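Local coordinates for protein DNA polymerase (Bacillus phage phi29, PDB 2PYJ) that replicates viral DNA by protein-primed, strand-displacing synthesis with high processivity and fidelity, at residues H287-F292 / G321-L326. The protein carries 2 engineered substitutions. Numbering follows the deposited sequence.
Sequences HIRCEF and GEIADL
Cys290 and Ala324 form one hydrogen-bonded pair of an antiparallel ladder and Ile288 and Leu326 the other, each closed by two backbone N-H...O=C bonds; that from Ile288 N to Leu326 O measures 2.8 Å. The side chains of these four residues emerge on the same, buried face of the sheet. There CG of Phe292 stands between its backbone N and carbonyl carbon (chi1 55°), which turns the ring edge toward Ala324, CE2 to CB 3.6 Å, while CG1 of Ile288 packs more distantly on Leu326 CB. The other face is more open to solvent. Asp325, partner of Arg289 in the intervening non-hydrogen-bonded pair, shares its carboxylate between two donors: His287 NE2 reaches the syn side of OD1 at 2.6 Å, in the plane of the imidazole, and Arg289 NH1 makes a longer salt bridge to OD2 at 3.2 Å, arriving from above the carboxylate plane. The guanidinium is also held through NE by Glu346, and the His287 ring stacks on Trp327. On the N-terminal side of Ala324 the ladder gives way to a loop, where exposed Ile323 rests CD1 on Glu291 CG at 3.8 Å and a water links Glu291 OE2 to Gly321 N and Glu322 O. Strand 340-356 flanks strand 283-294 on its other edge, making the contact part of an antiparallel sheet in the polymerization region of this family-B polymerase.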
# COMPACT_ATOMS: atom_id res chain seq x y z
N HIS G 287 -25.86 -2.05 13.56
CA HIS G 287 -25.83 -0.63 13.94
C HIS G 287 -26.34 -0.51 15.37
O HIS G 287 -27.47 -0.90 15.67
CB HIS G 287 -26.68 0.22 12.99
CG HIS G 287 -26.60 1.70 13.25
ND1 HIS G 287 -27.59 2.58 12.88
CD2 HIS G 287 -25.65 2.44 13.87
CE1 HIS G 287 -27.25 3.80 13.25
NE2 HIS G 287 -26.08 3.74 13.85
N ILE G 288 -25.48 -0.01 16.25
CA ILE G 288 -25.85 0.26 17.65
C ILE G 288 -25.49 1.67 18.07
O ILE G 288 -24.63 2.32 17.47
CB ILE G 288 -25.15 -0.73 18.64
CG1 ILE G 288 -23.63 -0.48 18.70
CG2 ILE G 288 -25.48 -2.20 18.28
CD1 ILE G 288 -22.93 -1.22 19.82
N ARG G 289 -26.20 2.15 19.10
CA ARG G 289 -25.76 3.27 19.92
C ARG G 289 -25.63 2.75 21.34
O ARG G 289 -26.53 2.05 21.83
CB ARG G 289 -26.75 4.43 19.84
CG ARG G 289 -26.59 5.30 18.58
CD ARG G 289 -27.55 6.50 18.60
NE ARG G 289 -28.92 6.11 18.24
CZ ARG G 289 -29.41 6.08 17.00
NH1 ARG G 289 -28.66 6.42 15.95
NH2 ARG G 289 -30.67 5.70 16.80
N CYS G 290 -24.52 3.06 22.00
CA CYS G 290 -24.28 2.59 23.37
C CYS G 290 -23.31 3.49 24.14
O CYS G 290 -22.73 4.44 23.59
CB CYS G 290 -23.73 1.15 23.36
SG CYS G 290 -22.01 1.01 22.75
N GLU G 291 -23.17 3.19 25.42
CA GLU G 291 -22.07 3.69 26.24
C GLU G 291 -21.27 2.48 26.70
O GLU G 291 -21.80 1.37 26.68
CB GLU G 291 -22.60 4.49 27.41
CG GLU G 291 -23.53 5.60 26.97
CD GLU G 291 -23.97 6.49 28.09
OE1 GLU G 291 -25.17 6.46 28.41
OE2 GLU G 291 -23.13 7.21 28.64
N PHE G 292 -20.01 2.67 27.07
CA PHE G 292 -19.16 1.54 27.45
C PHE G 292 -18.09 1.90 28.46
O PHE G 292 -17.70 3.05 28.57
CB PHE G 292 -18.53 0.87 26.22
CG PHE G 292 -17.74 1.82 25.34
CD1 PHE G 292 -16.41 2.14 25.65
CD2 PHE G 292 -18.32 2.40 24.20
CE1 PHE G 292 -15.69 3.02 24.85
CE2 PHE G 292 -17.61 3.27 23.41
CZ PHE G 292 -16.29 3.59 23.73
N GLY G 321 -19.29 9.70 28.72
CA GLY G 321 -20.51 10.49 28.78
C GLY G 321 -21.13 10.89 27.43
O GLY G 321 -22.17 11.56 27.40
N GLU G 322 -20.51 10.49 26.33
CA GLU G 322 -21.14 10.63 25.02
C GLU G 322 -21.63 9.26 24.52
O GLU G 322 -21.17 8.22 25.01
CB GLU G 322 -20.16 11.25 24.01
CG GLU G 322 -19.58 12.60 24.44
CD GLU G 322 -20.61 13.68 24.57
OE1 GLU G 322 -21.60 13.68 23.80
OE2 GLU G 322 -20.45 14.56 25.45
N ILE G 323 -22.56 9.28 23.56
CA ILE G 323 -23.14 8.03 23.01
C ILE G 323 -22.35 7.59 21.78
O ILE G 323 -22.26 8.34 20.79
CB ILE G 323 -24.63 8.20 22.60
CG1 ILE G 323 -25.44 8.92 23.69
CG2 ILE G 323 -25.27 6.83 22.21
CD1 ILE G 323 -25.39 8.26 25.06
N ALA G 324 -21.77 6.40 21.85
CA ALA G 324 -21.03 5.85 20.72
C ALA G 324 -22.01 5.27 19.72
O ALA G 324 -22.82 4.40 20.05
CB ALA G 324 -20.04 4.80 21.18
N ASP G 325 -21.91 5.76 18.48
CA ASP G 325 -22.80 5.37 17.41
C ASP G 325 -21.99 4.55 16.41
O ASP G 325 -21.22 5.10 15.62
CB ASP G 325 -23.41 6.63 16.76
CG ASP G 325 -24.54 6.31 15.78
OD1 ASP G 325 -24.41 5.34 15.01
OD2 ASP G 325 -25.54 7.04 15.77
N LEU G 326 -22.18 3.23 16.43
CA LEU G 326 -21.26 2.29 15.78
C LEU G 326 -21.94 1.29 14.87
O LEU G 326 -23.02 0.78 15.20
CB LEU G 326 -20.47 1.52 16.85
CG LEU G 326 -19.81 2.36 17.96
CD1 LEU G 326 -19.33 1.47 19.10
CD2 LEU G 326 -18.68 3.20 17.40
O HOH W 1 -20.61 7.42 28.06